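Local coordinates for protein putative sugar phosphate isomerase (Acidithiobacillus ferrooxidans, PDB 3L2H) that probably binds a metal ion in a cupin barrel and may isomerise a sugar phosphate, although its actual reaction is not established, at residues His24-Gly29 against Gln134-Tyr139; Leu37-Gly42 against Gly47-Gln52; Thr60-His65 against Thr80-Asn85; Lys78-Leu81 against Asp86-Pro89; His105-Ser108 against Thr114-Cys117. All coordinates share one frame; numbering follows the deposited sequence. Where two conformers were deposited one is given.

Contact 1: His24-Gly29 against Gln134-Tyr139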
# COMPACT_ATOMS: atom_id res chain seq x y z
N HIS B 24 21.06 -14.08 14.92
CA HIS B 24 20.58 -14.25 13.56
C HIS B 24 20.62 -15.74 13.18
O HIS B 24 21.64 -16.45 13.42
CB HIS B 24 21.38 -13.40 12.60
CG HIS B 24 20.70 -13.22 11.30
ND1 HIS B 24 20.57 -14.25 10.39
CD2 HIS B 24 20.01 -12.18 10.80
CE1 HIS B 24 19.83 -13.83 9.38
NE2 HIS B 24 19.50 -12.58 9.59
N PHE B 25 19.56 -16.25 12.53
CA PHE B 25 19.53 -17.71 12.23
C PHE B 25 20.56 -18.16 11.17
O PHE B 25 20.86 -19.37 11.08
CB PHE B 25 18.13 -18.19 11.85
CG PHE B 25 17.76 -17.95 10.40
CD1 PHE B 25 17.47 -16.69 9.94
CD2 PHE B 25 17.69 -19.00 9.51
CE1 PHE B 25 17.10 -16.46 8.60
CE2 PHE B 25 17.35 -18.76 8.16
CZ PHE B 25 17.01 -17.49 7.74
N LEU B 26 21.14 -17.20 10.45
CA LEU B 26 22.17 -17.47 9.45
C LEU B 26 23.56 -17.08 9.91
O LEU B 26 24.53 -17.32 9.15
CB LEU B 26 21.80 -16.80 8.10
CG LEU B 26 20.61 -17.41 7.34
CD1 LEU B 26 20.20 -16.61 6.05
CD2 LEU B 26 20.89 -18.89 6.99
N ASN B 27 23.71 -16.57 11.13
CA ASN B 27 25.05 -16.13 11.60
C ASN B 27 25.15 -16.26 13.11
O ASN B 27 24.57 -15.44 13.85
CB ASN B 27 25.38 -14.69 11.16
CG ASN B 27 26.78 -14.28 11.53
OD1 ASN B 27 27.51 -15.03 12.19
ND2 ASN B 27 27.15 -13.06 11.16
N PRO B 28 25.86 -17.28 13.58
CA PRO B 28 25.93 -17.48 15.02
C PRO B 28 26.76 -16.42 15.73
O PRO B 28 26.68 -16.31 16.94
CB PRO B 28 26.57 -18.90 15.15
CG PRO B 28 27.27 -19.11 13.93
CD PRO B 28 26.52 -18.39 12.85
N GLY B 29 27.56 -15.66 14.98
CA GLY B 29 28.29 -14.54 15.55
C GLY B 29 27.45 -13.28 15.68
O GLY B 29 27.88 -12.31 16.35
N GLN B 134 25.52 -16.50 2.18
CA GLN B 134 24.92 -17.79 2.32
C GLN B 134 24.31 -18.30 0.99
O GLN B 134 23.78 -19.37 0.98
CB GLN B 134 23.83 -17.78 3.41
CG GLN B 134 24.33 -17.22 4.78
CD GLN B 134 25.57 -17.90 5.26
OE1 GLN B 134 25.72 -19.12 5.10
NE2 GLN B 134 26.48 -17.14 5.85
N HIS B 135 24.35 -17.51 -0.09
CA HIS B 135 23.77 -17.90 -1.37
C HIS B 135 22.26 -18.16 -1.24
O HIS B 135 21.73 -19.11 -1.83
CB HIS B 135 24.52 -19.13 -1.92
CG HIS B 135 24.46 -19.29 -3.39
ND1 HIS B 135 23.92 -20.42 -3.99
CD2 HIS B 135 24.86 -18.49 -4.40
CE1 HIS B 135 24.03 -20.31 -5.31
NE2 HIS B 135 24.57 -19.13 -5.58
N LYS B 136 21.59 -17.32 -0.46
CA LYS B 136 20.15 -17.47 -0.22
C LYS B 136 19.36 -16.17 -0.42
O LYS B 136 19.84 -15.10 -0.11
CB LYS B 136 19.90 -17.98 1.21
CG LYS B 136 20.37 -19.44 1.44
CD LYS B 136 20.28 -19.79 2.85
CE LYS B 136 21.09 -21.09 3.19
NZ LYS B 136 20.93 -22.13 2.18
N ARG B 137 18.13 -16.34 -0.88
CA ARG B 137 17.18 -15.25 -1.01
C ARG B 137 15.98 -15.63 -0.17
O ARG B 137 15.47 -16.76 -0.28
CB ARG B 137 16.76 -15.06 -2.46
CG ARG B 137 15.66 -13.99 -2.63
CD ARG B 137 15.55 -13.51 -4.08
NE ARG B 137 16.64 -12.60 -4.39
CZ ARG B 137 16.79 -12.02 -5.57
NH1 ARG B 137 15.90 -12.23 -6.55
NH2 ARG B 137 17.80 -11.20 -5.78
N LEU B 138 15.54 -14.69 0.65
CA LEU B 138 14.32 -14.86 1.44
C LEU B 138 13.17 -14.03 0.86
O LEU B 138 13.33 -12.85 0.69
CB LEU B 138 14.55 -14.41 2.86
CG LEU B 138 13.33 -14.34 3.78
CD1 LEU B 138 12.79 -15.71 4.08
CD2 LEU B 138 13.70 -13.58 5.07
N TYR B 139 12.03 -14.66 0.59
CA TYR B 139 10.86 -13.97 0.14
C TYR B 139 9.93 -14.02 1.34
O TYR B 139 9.62 -15.12 1.81
CB TYR B 139 10.21 -14.69 -1.02
CG TYR B 139 11.06 -14.88 -2.25
CD1 TYR B 139 11.09 -13.92 -3.25
CD2 TYR B 139 11.80 -16.04 -2.42
CE1 TYR B 139 11.89 -14.14 -4.41
CE2 TYR B 139 12.59 -16.24 -3.50
CZ TYR B 139 12.60 -15.30 -4.53
OH TYR B 139 13.36 -15.57 -5.62
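Leu-26 and Gln-134 both carry CG opposite their own carbonyl carbon (chi1 -70° and -53°), and with each CB leading toward the other segment, Leu-26 CB comes to rest 4.2 Å from Gln-134 CG. Leu-26 sits in a type I beta turn from His-24 to Asn-27, at the bend between strands 20-24 and 27-36 of the six-stranded cupin sheet. Gln-134 belongs to the turn that leads into strand 136-141 of the four-stranded sheet. A surface contact therefore joins two sheets, by van der Waals packing without a hydrogen bond across. A bend at chi2 of Gln-134 brings its NE2 toward Leu-26 O, but at 3.8 Å the pair is not bonded; that nitrogen is instead hydrogen-bonded to Glu-61. Farther along the leucine, CD2 meets the aliphatic part of Lys-136 at CD, 4.3 Å away. The turn is braced from within. Leu-26 N donates to His-24 ND1 at 3.0 Å and lies almost in the imidazole plane, while Leu-26 CG rides over one face of the Phe-25 ring, near its rim. Downstream, Asn-27 OD1 accepts from Gly-29 N at 2.9 Å, an Asx turn whose donor stands 47° out of the carbonyl plane.

Contact 2: Leu37-Gly42 against Gly47-Gln52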
# COMPACT_ATOMS: atom_id res chain seq x y z
N LEU B 37 12.17 -0.71 21.33
CA LEU B 37 11.49 0.48 21.85
C LEU B 37 10.11 0.64 21.18
O LEU B 37 9.09 0.91 21.84
CB LEU B 37 12.37 1.71 21.63
CG LEU B 37 13.79 1.66 22.19
CD1 LEU B 37 14.46 3.04 22.01
CD2 LEU B 37 13.84 1.14 23.67
N GLY B 38 10.07 0.40 19.87
CA GLY B 38 8.82 0.48 19.14
C GLY B 38 7.79 -0.51 19.61
O GLY B 38 6.63 -0.13 19.79
N ASP B 39 8.17 -1.77 19.88
CA ASP B 39 7.14 -2.74 20.30
C ASP B 39 6.65 -2.41 21.68
O ASP B 39 5.47 -2.64 22.00
CB ASP B 39 7.67 -4.19 20.25
CG ASP B 39 7.86 -4.66 18.81
OD1 ASP B 39 6.84 -4.65 18.06
OD2 ASP B 39 9.03 -4.96 18.40
N ALA B 40 7.54 -1.88 22.52
CA ALA B 40 7.18 -1.50 23.87
C ALA B 40 6.08 -0.43 23.87
O ALA B 40 5.23 -0.44 24.75
CB ALA B 40 8.42 -1.00 24.66
N VAL B 41 6.09 0.50 22.91
CA VAL B 41 5.06 1.54 22.90
C VAL B 41 3.91 1.24 21.96
O VAL B 41 2.90 1.94 21.97
CB VAL B 41 5.66 2.91 22.60
CG1 VAL B 41 6.76 3.25 23.62
CG2 VAL B 41 6.22 3.00 21.16
N GLY B 42 4.06 0.25 21.10
CA GLY B 42 2.95 -0.09 20.23
C GLY B 42 3.12 0.29 18.78
O GLY B 42 2.17 0.17 18.01
N GLY B 47 10.20 -0.33 13.10
CA GLY B 47 10.93 -1.01 14.15
C GLY B 47 11.98 -0.01 14.62
O GLY B 47 12.68 0.63 13.81
N ILE B 48 12.02 0.24 15.92
CA ILE B 48 13.04 1.06 16.50
C ILE B 48 13.63 0.25 17.67
O ILE B 48 12.91 -0.04 18.63
CB ILE B 48 12.52 2.41 16.98
CG1 ILE B 48 11.89 3.20 15.82
CG2 ILE B 48 13.70 3.24 17.63
CD1 ILE B 48 11.18 4.52 16.15
N HIS B 49 14.92 -0.06 17.56
CA HIS B 49 15.60 -0.99 18.43
C HIS B 49 16.88 -0.34 18.98
O HIS B 49 17.69 0.21 18.22
CB HIS B 49 15.98 -2.26 17.66
CG HIS B 49 14.81 -2.98 17.06
ND1 HIS B 49 14.06 -3.90 17.77
CD2 HIS B 49 14.24 -2.89 15.83
CE1 HIS B 49 13.11 -4.38 16.98
NE2 HIS B 49 13.20 -3.79 15.80
N LEU B 50 17.07 -0.45 20.28
CA LEU B 50 18.34 -0.10 20.89
C LEU B 50 19.11 -1.42 21.08
O LEU B 50 18.65 -2.34 21.76
CB LEU B 50 18.14 0.66 22.17
CG LEU B 50 19.51 1.16 22.63
CD1 LEU B 50 19.44 2.61 23.01
CD2 LEU B 50 20.10 0.28 23.74
N ILE B 51 20.24 -1.53 20.41
CA ILE B 51 20.97 -2.81 20.38
C ILE B 51 22.33 -2.64 21.03
O ILE B 51 22.92 -1.56 21.00
CB ILE B 51 21.08 -3.41 18.93
CG1 ILE B 51 22.07 -2.62 18.07
CG2 ILE B 51 19.72 -3.43 18.25
CD1 ILE B 51 22.47 -3.29 16.78
N GLN B 52 22.80 -3.73 21.63
CA GLN B 52 24.13 -3.79 22.21
C GLN B 52 24.83 -5.01 21.59
O GLN B 52 24.28 -6.11 21.66
CB GLN B 52 24.09 -3.94 23.74
CG GLN B 52 23.21 -2.91 24.44
CD GLN B 52 22.97 -3.25 25.89
OE1 GLN B 52 23.17 -4.39 26.32
NE2 GLN B 52 22.54 -2.25 26.68
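The first turn of helix 37-41 is fastened to strand 46-53 of the large cupin sheet at one backbone carbonyl, Ile-48 O. Gly-38 N donates to it at 3.1 Å with an N-H...O angle of 168°, in the carbonyl plane and on a lone pair. Leu-37 N lies nearer to Ile-48 O, at 2.9 Å, but its angle of 119° makes that bond weak. The helix and strand segments pass 6.6 Å apart at their axes, close enough for Leu-37 CB to press on the same oxygen at 3.5 Å. Beyond CB, Leu-37 CD1 spans two strand residues, touching Ile-48 CG2 and Leu-50 CB at 4.4 Å each. Phe-95 of the third subunit packs on Leu-37 as well. Asp-39 OD2 comes only to 4.4 Å from His-49 CE1, obliquely to the ring; this carboxylate is held by Ser-36 and Arg-123, and His-49 ND1 by Asn-34. The helix ends in a Schellman motif with Gly-42, at positive phi, as its C-prime residue. The N-H groups lie at the partially positive N-terminal end of this short helix and would probably polarise the carbonyl slightly; with both hydrogen bonds backbone to backbone, the side chains add mainly apolar touches.

Contact 3: Thr60-His65 against Thr80-Asn85. With EDO (1,2-ethanediol), chain O.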
# COMPACT_ATOMS: atom_id res chain seq x y z
N THR B 60 24.25 -8.61 12.42
CA THR B 60 23.33 -9.27 11.51
C THR B 60 24.09 -10.28 10.64
O THR B 60 25.29 -10.44 10.80
CB THR B 60 22.66 -8.21 10.56
OG1 THR B 60 21.56 -8.80 9.87
CG2 THR B 60 23.70 -7.65 9.56
N GLU B 61 23.39 -11.00 9.78
CA GLU B 61 24.05 -11.67 8.67
C GLU B 61 24.03 -10.71 7.51
O GLU B 61 22.99 -10.11 7.22
CB GLU B 61 23.33 -12.96 8.27
CG GLU B 61 23.83 -13.57 6.95
CD GLU B 61 25.27 -14.07 6.99
OE1 GLU B 61 25.84 -14.15 8.10
OE2 GLU B 61 25.87 -14.41 5.92
N TYR B 62 25.18 -10.51 6.88
CA TYR B 62 25.33 -9.66 5.67
C TYR B 62 24.13 -9.79 4.77
O TYR B 62 23.82 -10.88 4.29
CB TYR B 62 26.57 -10.10 4.95
CG TYR B 62 27.06 -9.26 3.80
CD1 TYR B 62 27.53 -7.96 3.99
CD2 TYR B 62 27.05 -9.76 2.51
CE1 TYR B 62 28.01 -7.19 2.91
CE2 TYR B 62 27.53 -9.03 1.43
CZ TYR B 62 28.01 -7.75 1.64
OH TYR B 62 28.46 -7.05 0.58
N HIS B 63 23.42 -8.66 4.55
CA HIS B 63 22.15 -8.74 3.84
C HIS B 63 21.77 -7.47 3.07
O HIS B 63 22.31 -6.38 3.29
CB HIS B 63 21.03 -9.09 4.84
CG HIS B 63 20.70 -7.97 5.77
ND1 HIS B 63 21.27 -7.83 7.01
CD2 HIS B 63 19.93 -6.86 5.58
CE1 HIS B 63 20.82 -6.73 7.58
NE2 HIS B 63 20.04 -6.10 6.72
N LEU B 64 20.81 -7.64 2.16
CA LEU B 64 20.29 -6.59 1.31
C LEU B 64 18.78 -6.71 1.28
O LEU B 64 18.24 -7.77 0.93
CB LEU B 64 20.81 -6.77 -0.12
CG LEU B 64 20.31 -5.75 -1.14
CD1 LEU B 64 20.89 -4.36 -0.89
CD2 LEU B 64 20.70 -6.22 -2.54
N HIS B 65 18.08 -5.64 1.64
CA HIS B 65 16.62 -5.57 1.52
C HIS B 65 16.21 -5.01 0.16
O HIS B 65 16.78 -4.04 -0.33
CB HIS B 65 16.02 -4.64 2.57
CG HIS B 65 16.06 -5.15 3.97
ND1 HIS B 65 15.04 -5.90 4.50
CD2 HIS B 65 16.94 -4.93 4.98
CE1 HIS B 65 15.33 -6.19 5.76
NE2 HIS B 65 16.47 -5.62 6.07
N THR B 80 32.94 -1.78 12.80
CA THR B 80 33.42 -1.82 11.44
C THR B 80 32.22 -2.14 10.57
O THR B 80 31.57 -3.17 10.76
CB THR B 80 34.46 -2.88 11.25
OG1 THR B 80 35.59 -2.55 12.06
CG2 THR B 80 34.86 -3.00 9.75
N LEU B 81 31.91 -1.22 9.66
CA LEU B 81 30.78 -1.36 8.75
C LEU B 81 31.29 -1.95 7.44
O LEU B 81 32.19 -1.41 6.85
CB LEU B 81 30.16 0.02 8.54
CG LEU B 81 29.13 0.19 7.40
CD1 LEU B 81 27.89 -0.75 7.65
CD2 LEU B 81 28.72 1.65 7.25
N THR B 82 30.74 -3.10 7.01
CA THR B 82 31.00 -3.65 5.70
C THR B 82 29.81 -3.35 4.81
O THR B 82 28.69 -3.67 5.17
CB THR B 82 31.22 -5.19 5.78
OG1 THR B 82 32.39 -5.42 6.56
CG2 THR B 82 31.39 -5.83 4.40
N MSE B 83 30.07 -2.71 3.67
CA MSE B 83 29.05 -2.46 2.65
C MSE B 83 29.63 -2.86 1.32
O MSE B 83 30.66 -2.35 0.93
CB MSE B 83 28.61 -0.99 2.59
CG MSE B 83 27.94 -0.51 3.82
SE MSE B 83 27.24 1.35 3.62
CE MSE B 83 28.96 2.31 3.65
N GLU B 84 28.95 -3.78 0.63
CA GLU B 84 29.47 -4.34 -0.62
C GLU B 84 30.94 -4.75 -0.41
O GLU B 84 31.22 -5.50 0.51
CB GLU B 84 29.25 -3.36 -1.76
CG GLU B 84 27.75 -3.05 -2.00
CD GLU B 84 27.00 -4.26 -2.56
OE1 GLU B 84 27.55 -4.92 -3.49
OE2 GLU B 84 25.89 -4.57 -2.09
N ASN B 85 31.87 -4.26 -1.22
CA ASN B 85 33.29 -4.62 -1.07
C ASN B 85 34.10 -3.65 -0.20
O ASN B 85 35.33 -3.52 -0.41
CB ASN B 85 34.06 -4.64 -2.42
CG ASN B 85 33.35 -5.39 -3.53
OD1 ASN B 85 32.43 -6.19 -3.31
ND2 ASN B 85 33.80 -5.14 -4.77
C1 EDO O . 35.62 -1.58 15.58
O1 EDO O . 35.30 -2.76 14.85
C2 EDO O . 37.12 -1.54 15.87
O2 EDO O . 37.51 -0.17 15.95
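Tyr-62 reaches from the loop before strand 64-65 to the edge of a cupin hairpin, where strand 79-83 turns toward strand 86-90. The packing is tight at the phenol. Tyr-62 OH stands 3.1 Å from Glu-84 CA, and CE1 of the ring lies 3.9 Å from the Thr-82 methyl, CG2. The two side chains cross at about a right angle, and the methyl meets the ring obliquely. With CG of Tyr-62 anti to the backbone N (chi1 -171°), the ring swings over to the hairpin although its CB does not aim there. The first torsion of Thr-82 leaves its methyl, not its hydroxyl, facing the ring. Ala-104 and Ser-106 also touch the tyrosine. Replacing Tyr-62 by an alanine would probably strip the Thr-82 methyl and the Glu-84 backbone of their cover and open a gap between loop and hairpin. Toward the Glu-84 side chain the fit is looser: it comes no nearer than 4.4 Å, CB to Tyr-62 OH, and turns instead to Ala-104, whose N donates a hydrogen bond to OE2, while Asn-85 is exposed to solvent. His-63 and His-65 occupy positions consistent with the His-X-His motif of metal-binding cupins. The first is oriented by its own loop: His-63 ND1 donates to Glu-61 O at 2.9 Å, with that oxygen only 3° out of the imidazole plane.

Contact 4: Lys78-Leu81 against Asp86-Pro89. With EDO (1,2-ethanediol), chain O.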
# COMPACT_ATOMS: atom_id res chain seq x y z
N LYS B 78 32.56 1.59 19.15
CA LYS B 78 33.07 1.60 17.78
C LYS B 78 32.81 0.30 17.07
O LYS B 78 32.70 -0.73 17.70
CB LYS B 78 34.58 1.85 17.81
CG LYS B 78 34.96 3.18 18.43
CD LYS B 78 36.46 3.37 18.53
CE LYS B 78 36.84 4.86 18.77
NZ LYS B 78 38.32 5.03 19.14
N GLY B 79 32.72 0.36 15.75
CA GLY B 79 32.47 -0.83 14.95
C GLY B 79 33.10 -0.73 13.59
O GLY B 79 33.71 0.28 13.25
N THR B 80 32.94 -1.78 12.80
CA THR B 80 33.42 -1.82 11.44
C THR B 80 32.22 -2.14 10.57
O THR B 80 31.57 -3.17 10.76
CB THR B 80 34.46 -2.88 11.25
OG1 THR B 80 35.59 -2.55 12.06
CG2 THR B 80 34.86 -3.00 9.75
N LEU B 81 31.91 -1.22 9.66
CA LEU B 81 30.78 -1.36 8.75
C LEU B 81 31.29 -1.95 7.44
O LEU B 81 32.19 -1.41 6.85
CB LEU B 81 30.16 0.02 8.54
CG LEU B 81 29.13 0.19 7.40
CD1 LEU B 81 27.89 -0.75 7.65
CD2 LEU B 81 28.72 1.65 7.25
N ASP B 86 33.47 -2.91 0.71
CA ASP B 86 34.19 -1.83 1.39
C ASP B 86 33.97 -1.98 2.87
O ASP B 86 32.91 -2.45 3.32
CB ASP B 86 33.69 -0.46 0.91
CG ASP B 86 33.67 -0.33 -0.62
OD1 ASP B 86 34.64 -0.78 -1.26
OD2 ASP B 86 32.68 0.21 -1.19
N GLN B 87 34.96 -1.54 3.65
CA GLN B 87 34.83 -1.52 5.09
C GLN B 87 35.11 -0.12 5.57
O GLN B 87 36.01 0.52 5.07
CB GLN B 87 35.81 -2.45 5.74
CG GLN B 87 35.61 -3.88 5.36
CD GLN B 87 36.13 -4.75 6.44
OE1 GLN B 87 35.41 -5.61 6.95
NE2 GLN B 87 37.35 -4.49 6.88
N TYR B 88 34.34 0.32 6.55
CA TYR B 88 34.49 1.64 7.13
C TYR B 88 34.38 1.53 8.63
O TYR B 88 33.52 0.83 9.15
CB TYR B 88 33.40 2.62 6.69
CG TYR B 88 33.21 2.71 5.21
CD1 TYR B 88 32.47 1.77 4.55
CD2 TYR B 88 33.82 3.72 4.47
CE1 TYR B 88 32.32 1.82 3.18
CE2 TYR B 88 33.67 3.78 3.11
CZ TYR B 88 32.91 2.83 2.48
OH TYR B 88 32.72 2.86 1.13
N PRO B 89 35.18 2.31 9.32
CA PRO B 89 35.04 2.39 10.75
C PRO B 89 33.84 3.27 11.07
O PRO B 89 33.54 4.20 10.30
CB PRO B 89 36.33 3.06 11.20
CG PRO B 89 36.80 3.76 9.99
CD PRO B 89 36.33 3.07 8.82
C1 EDO O . 35.62 -1.58 15.58
O1 EDO O . 35.30 -2.76 14.85
C2 EDO O . 37.12 -1.54 15.87
O2 EDO O . 37.51 -0.17 15.95
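Thr-80 sends its methyl across to Gln-87 and its hydroxyl the other way, to a bound 1,2-ethanediol. At the branch point, Thr-80 CB is 3.7 Å from O1 of the diol. OG1 then makes a hydrogen bond to that O1 at 2.8 Å; the diol, probably from the crystallisation liquor, is also hydrogen-bonded to Asp-110 N. With OG1 beside the backbone N (chi1 -63°), the methyl CG2 takes the position across from that nitrogen and rests beside the amide of Gln-87, 3.9 Å from OE1, the two side chains crossing obliquely. A glycine in place of Thr-80 would probably remove the methyl beside the Gln-87 amide, leaving that group less restrained, and cost the diol one of its hydrogen bonds. These residues sit on the antiparallel beta hairpin of strands 79-83 and 86-90, whose segments run at 149° to each other. Thr-80 and Pro-89 form a non-hydrogen-bonded pair, and Leu-81 and Tyr-88 the hydrogen-bonded pair next to it. In the latter, Leu-81 N donates to Tyr-88 O at 2.7 Å, and Tyr-88 N returns to Leu-81 O at 2.8 Å. Leu-81 O is further approached by Gln-87 CA, at 3.2 Å, in a CA-H...O contact, and it also lies near the plane of the Tyr-88 ring, at its edge. The phenol OH beyond is hydrogen-bonded to Thr-4 of the third subunit.

Contact 5: His105-Ser108 against Thr114-Cys117. With EDO (1,2-ethanediol), chain N.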
# COMPACT_ATOMS: atom_id res chain seq x y z
N HIS B 105 25.02 -5.11 3.66
CA HIS B 105 25.86 -4.71 4.77
C HIS B 105 25.78 -5.61 5.96
O HIS B 105 24.81 -6.37 6.14
CB HIS B 105 25.45 -3.28 5.24
CG HIS B 105 24.47 -3.28 6.36
ND1 HIS B 105 23.11 -3.36 6.17
CD2 HIS B 105 24.66 -3.21 7.71
CE1 HIS B 105 22.51 -3.35 7.36
NE2 HIS B 105 23.43 -3.24 8.31
N SER B 106 26.80 -5.47 6.81
CA SER B 106 26.79 -5.95 8.16
C SER B 106 27.72 -5.05 8.98
O SER B 106 28.52 -4.31 8.44
CB SER B 106 27.22 -7.43 8.27
OG SER B 106 28.52 -7.63 7.73
N ILE B 107 27.57 -5.09 10.30
CA ILE B 107 28.43 -4.39 11.23
C ILE B 107 29.05 -5.38 12.21
O ILE B 107 28.36 -6.28 12.73
CB ILE B 107 27.64 -3.33 12.03
CG1 ILE B 107 27.23 -2.17 11.11
CG2 ILE B 107 28.46 -2.75 13.23
CD1 ILE B 107 26.05 -1.31 11.65
N SER B 108 30.37 -5.24 12.42
CA SER B 108 31.12 -5.99 13.40
C SER B 108 31.58 -5.08 14.53
O SER B 108 31.86 -3.89 14.30
CB SER B 108 32.37 -6.61 12.77
OG SER B 108 32.05 -7.61 11.80
N THR B 114 31.40 -2.18 24.43
CA THR B 114 30.14 -2.54 23.79
C THR B 114 29.80 -1.54 22.71
O THR B 114 29.95 -0.34 22.92
CB THR B 114 28.99 -2.52 24.83
OG1 THR B 114 29.40 -3.29 25.97
CG2 THR B 114 27.65 -3.06 24.21
N LEU B 115 29.28 -2.03 21.59
CA LEU B 115 28.80 -1.15 20.52
C LEU B 115 27.32 -0.99 20.73
O LEU B 115 26.60 -1.99 20.74
CB LEU B 115 29.13 -1.74 19.16
CG LEU B 115 28.56 -1.06 17.91
CD1 LEU B 115 28.99 0.42 17.81
CD2 LEU B 115 29.00 -1.81 16.64
N VAL B 116 26.86 0.26 20.92
CA VAL B 116 25.46 0.52 21.21
C VAL B 116 24.86 1.45 20.14
O VAL B 116 25.37 2.52 19.87
CB VAL B 116 25.26 1.10 22.64
CG1 VAL B 116 23.78 1.33 22.97
CG2 VAL B 116 25.95 0.17 23.67
N CYS B 117 23.81 0.97 19.48
CA CYS B 117 23.18 1.66 18.36
C CYS B 117 21.68 1.64 18.44
O CYS B 117 21.08 0.76 19.05
CB CYS B 117 23.49 0.96 17.03
SG CYS B 117 25.27 0.82 16.68
C1 EDO N . 21.07 -4.34 11.50
O1 EDO N . 20.55 -4.77 10.23
C2 EDO N . 22.17 -3.33 11.32
O2 EDO N . 23.36 -4.04 10.91
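Ile-107 and Leu-115 point at each other from different sheets, and their side chains cross at about a right angle. The touch is made by one methyl from each: Ile-107 CG2 against Leu-115 CD2 at 3.6 Å. Each residue turns that branch inward by its first torsion. In Ile-107 (chi1 -69°) CG2 stands opposite the backbone N, and in Leu-115 (chi1 173°) CG takes the same place, so that the leucine reaches forward to meet the methyl. The same Leu-115 CD2 also comes to 4.2 Å from Ser-108 O. The backbones stay well apart, the nearest CA pair, Ser-108 and Leu-115, being separated by 8.9 Å, and no hydrogen bond passes between the segments; this is packing between the three-stranded sheet, through strand 105-108, and the six-stranded one, through strand 115-122. Val-74 and Leu-81 add to the apolar surroundings of the pair. The other branch of Ile-107 leads elsewhere, its CD1 lying 3.9 Å from O2 of a bound 1,2-ethanediol. That oxygen is hydrogen-bonded to His-105 NE2 at 2.7 Å and sits at the ring edge near its plane. The diol, probably from the crystallisation liquor, is also gripped by Ser-59 OG and Glu-70 OE2. The His-105 ring is stacked with that of Phe-98 and meets the His-63 ring at about 65°. A histidine and a glutamate converging on one small polar ligand, with His-63 beside them and Ile-107 CD1 alongside, are consistent with the metal pocket inside a cupin barrel.

Overall arrangement
From the N terminus, the chain first passes residues 24-29, whose partner comes only after 104 more residues, so contact 1 closes a long loop that encloses the other four and ties the turn before strand 27-36 to the entry of strand 136-141. Within it, contact 2 ties helix 37-41 to strand 46-53. Contact 3 then joins the 60-65 loop to strand 79-83, and contact 4, sharing Thr-80 and Leu-81, closes the hairpin. Contact 5 follows, linking the small sheet to strand 115-122. Ile-51 N to Cys-117 O joins contacts 2 and 5, Thr-80 N to Ser-108 O joins contacts 3 and 4 to contact 5, and Asn-27 ND2 to Thr-60 O joins contacts 1 and 3.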